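Local coordinates for translation initiation factor eIF2b-like protein (Chaetomium thermophilum, PDB 4ZEM) that serves as the beta subunit of the decameric eIF2B complex, which probably acts as a guanine nucleotide exchange factor in translation initiation, at residues S123-S131 / Q152-R160. Numbering follows the deposited sequence.
Sequences SKSMFNLLS and QPFSVHALR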
loop_
_atom_site.group_PDB
_atom_site.type_symbol
_atom_site.label_atom_id
_atom_site.label_comp_id
_atom_site.label_asym_id
_atom_site.label_seq_id
_atom_site.Cartn_x
_atom_site.Cartn_y
_atom_site.Cartn_z
ATOM N N SER A 123 9.420 -1.364 37.336
ATOM C CA SER A 123 9.048 -0.675 36.105
ATOM C C SER A 123 7.539 -0.658 35.878
ATOM O O SER A 123 7.009 0.279 35.283
ATOM C CB SER A 123 9.738 -1.318 34.904
ATOM O OG SER A 123 9.227 -2.617 34.657
ATOM N N LYS A 124 6.851 -1.694 36.350
ATOM C CA LYS A 124 5.416 -1.825 36.118
ATOM C C LYS A 124 4.587 -0.976 37.072
ATOM O O LYS A 124 3.374 -0.867 36.913
ATOM C CB LYS A 124 4.984 -3.287 36.236
ATOM C CG LYS A 124 5.324 -4.133 35.024
ATOM C CD LYS A 124 5.125 -5.612 35.310
ATOM C CE LYS A 124 5.451 -6.454 34.088
ATOM N NZ LYS A 124 5.622 -7.891 34.442
ATOM N N SER A 125 5.237 -0.378 38.064
ATOM C CA SER A 125 4.511 0.399 39.057
ATOM C C SER A 125 4.370 1.853 38.640
ATOM O O SER A 125 5.339 2.497 38.251
ATOM C CB SER A 125 5.195 0.318 40.420
ATOM O OG SER A 125 4.456 1.041 41.392
ATOM N N MET A 126 3.149 2.361 38.739
ATOM C CA MET A 126 2.841 3.743 38.403
ATOM C C MET A 126 3.358 4.733 39.447
ATOM O O MET A 126 3.520 5.918 39.153
ATOM C CB MET A 126 1.331 3.889 38.231
ATOM C CG MET A 126 0.542 3.015 39.207
ATOM S SD MET A 126 -1.099 2.525 38.635
ATOM C CE MET A 126 -0.700 1.405 37.297
ATOM N N PHE A 127 3.620 4.251 40.662
ATOM C CA PHE A 127 4.065 5.124 41.752
ATOM C C PHE A 127 5.538 4.916 42.099
ATOM O O PHE A 127 6.031 5.433 43.102
ATOM C CB PHE A 127 3.208 4.906 43.004
ATOM C CG PHE A 127 1.734 5.111 42.777
ATOM C CD1 PHE A 127 1.208 6.385 42.647
ATOM C CD2 PHE A 127 0.877 4.030 42.700
ATOM C CE1 PHE A 127 -0.143 6.578 42.433
ATOM C CE2 PHE A 127 -0.481 4.216 42.489
ATOM C CZ PHE A 127 -0.989 5.496 42.355
ATOM N N ASN A 128 6.239 4.162 41.260
ATOM C CA ASN A 128 7.656 3.881 41.468
ATOM C C ASN A 128 8.533 5.042 41.007
ATOM O O ASN A 128 8.098 5.869 40.204
ATOM C CB ASN A 128 8.038 2.593 40.731
ATOM C CG ASN A 128 9.479 2.186 40.961
ATOM O OD1 ASN A 128 10.389 2.683 40.299
ATOM N ND2 ASN A 128 9.693 1.277 41.906
ATOM N N LEU A 129 9.768 5.102 41.505
ATOM C CA LEU A 129 10.713 6.138 41.095
ATOM C C LEU A 129 11.277 5.917 39.687
ATOM O O LEU A 129 12.249 6.557 39.302
ATOM C CB LEU A 129 11.871 6.237 42.092
ATOM C CG LEU A 129 11.635 7.017 43.387
ATOM C CD1 LEU A 129 12.933 7.158 44.167
ATOM C CD2 LEU A 129 11.033 8.378 43.091
ATOM N N LEU A 130 10.675 5.009 38.929
ATOM C CA LEU A 130 11.062 4.786 37.539
ATOM C C LEU A 130 9.977 5.322 36.621
ATOM O O LEU A 130 10.187 5.507 35.425
ATOM C CB LEU A 130 11.286 3.302 37.264
ATOM C CG LEU A 130 12.688 2.709 37.333
ATOM C CD1 LEU A 130 13.514 3.360 38.424
ATOM C CD2 LEU A 130 12.562 1.214 37.580
ATOM N N SER A 131 8.805 5.556 37.197
ATOM C CA SER A 131 7.676 6.070 36.443
ATOM C C SER A 131 7.733 7.588 36.340
ATOM O O SER A 131 7.100 8.178 35.462
ATOM C CB SER A 131 6.371 5.627 37.094
ATOM O OG SER A 131 6.327 4.213 37.179
ATOM N N GLN A 152 2.609 7.193 34.443
ATOM C CA GLN A 152 2.962 6.240 33.395
ATOM C C GLN A 152 4.142 5.372 33.813
ATOM O O GLN A 152 5.264 5.866 33.941
ATOM C CB GLN A 152 3.297 6.969 32.097
ATOM C CG GLN A 152 2.124 7.682 31.488
ATOM C CD GLN A 152 0.997 6.738 31.152
ATOM O OE1 GLN A 152 1.222 5.629 30.675
ATOM N NE2 GLN A 152 -0.219 7.148 31.458
ATOM N N PRO A 153 3.896 4.070 34.036
ATOM C CA PRO A 153 4.977 3.154 34.418
ATOM C C PRO A 153 6.043 3.052 33.329
ATOM O O PRO A 153 5.730 3.234 32.152
ATOM C CB PRO A 153 4.256 1.813 34.619
ATOM C CG PRO A 153 2.946 1.960 33.938
ATOM C CD PRO A 153 2.584 3.403 34.014
ATOM N N PHE A 154 7.280 2.772 33.729
ATOM C CA PHE A 154 8.412 2.717 32.812
ATOM C C PHE A 154 8.158 1.766 31.648
ATOM O O PHE A 154 8.404 2.115 30.493
ATOM C CB PHE A 154 9.681 2.294 33.560
ATOM C CG PHE A 154 10.936 2.386 32.735
ATOM C CD1 PHE A 154 11.816 3.442 32.910
ATOM C CD2 PHE A 154 11.239 1.418 31.788
ATOM C CE1 PHE A 154 12.968 3.534 32.153
ATOM C CE2 PHE A 154 12.388 1.505 31.024
ATOM C CZ PHE A 154 13.255 2.564 31.208
ATOM N N SER A 155 7.680 0.566 31.965
ATOM C CA SER A 155 7.401 -0.466 30.963
ATOM C C SER A 155 6.549 0.046 29.801
ATOM O O SER A 155 6.758 -0.327 28.649
ATOM C CB SER A 155 6.719 -1.662 31.632
ATOM O OG SER A 155 5.555 -1.263 32.340
ATOM N N VAL A 156 5.588 0.903 30.113
ATOM C CA VAL A 156 4.724 1.506 29.109
ATOM C C VAL A 156 5.495 2.450 28.216
ATOM O O VAL A 156 5.314 2.471 27.001
ATOM C CB VAL A 156 3.597 2.259 29.780
ATOM C CG1 VAL A 156 2.771 3.062 28.769
ATOM C CG2 VAL A 156 2.762 1.268 30.503
ATOM N N HIS A 157 6.368 3.227 28.841
ATOM C CA HIS A 157 7.153 4.218 28.135
ATOM C C HIS A 157 8.150 3.582 27.175
ATOM O O HIS A 157 8.306 4.037 26.037
ATOM C CB HIS A 157 7.888 5.112 29.129
ATOM C CG HIS A 157 8.780 6.116 28.478
ATOM N ND1 HIS A 157 10.137 5.918 28.326
ATOM C CD2 HIS A 157 8.513 7.321 27.920
ATOM C CE1 HIS A 157 10.666 6.960 27.713
ATOM N NE2 HIS A 157 9.701 7.827 27.456
ATOM N N ALA A 158 8.823 2.529 27.631
ATOM C CA ALA A 158 9.828 1.863 26.811
ATOM C C ALA A 158 9.196 1.245 25.572
ATOM O O ALA A 158 9.735 1.348 24.470
ATOM C CB ALA A 158 10.554 0.805 27.621
ATOM N N LEU A 159 8.039 0.617 25.759
ATOM C CA LEU A 159 7.317 -0.012 24.658
ATOM C C LEU A 159 6.799 1.059 23.708
ATOM O O LEU A 159 6.898 0.914 22.488
ATOM C CB LEU A 159 6.175 -0.883 25.206
ATOM C CG LEU A 159 5.224 -1.707 24.320
ATOM C CD1 LEU A 159 4.218 -0.880 23.533
ATOM C CD2 LEU A 159 5.987 -2.681 23.421
ATOM N N ARG A 160 6.280 2.142 24.280
ATOM C CA ARG A 160 5.735 3.247 23.502
ATOM C C ARG A 160 6.776 3.806 22.545
ATOM O O ARG A 160 6.487 4.050 21.376
ATOM C CB ARG A 160 5.233 4.356 24.429
ATOM C CG ARG A 160 4.535 5.507 23.720
ATOM C CD ARG A 160 4.287 6.657 24.686
ATOM N NE ARG A 160 5.408 7.589 24.681
ATOM C CZ ARG A 160 5.349 8.843 24.244
ATOM N NH1 ARG A 160 4.214 9.335 23.773
ATOM N NH2 ARG A 160 6.432 9.607 24.280
#
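Phe154, in the first turn of helix 154-182, sets its CB against the CB of Ser123 at 3.9 Å and the CB of Leu130 at 4.2 Å, so the root of its side chain rests in the corner formed by Ser123 and Leu130. With CG anti to the backbone N (chi1 -172°), the ring turns its CD1 edge to the backbone O of Leu130, 3.6 Å away and near the ring plane. Pro153, at the N-cap position, brings the CB of its ring to 3.2 Å from the carbonyl O of Ser123 and also close to that of Lys124, while its CD makes a loose apolar contact with Met126 CB. Ser131 OG approaches Pro153 CA at 3.3 Å, and Ser131 CB packs near the carbonyl O of Gln152. The N-H of Ser155 makes a weak but nearly straight hydrogen bond to Ser123 O (3.4 Å, 170°), tying Ser123, near the end of helix 117-124, to the first turn of helix 154-182. Beside it, Ser155 OG lies 3.9 Å from Lys124 CG; beyond CG the lysine chain runs extended and its NZ forms a salt bridge with Asp120. Ser123 OG turns back into its own helix, hydrogen-bonding to Asp120 O. The contact is peripheral, its centre about 35 Å from the centre of the chain. Across the unmodelled 133-151 it brings helix 117-124 and its trailing loop to the N-terminal end of the long helix 154-182, with His63 against Pro153 and Trp62 against Val156 from the loop between helices 43-59 and 65-82.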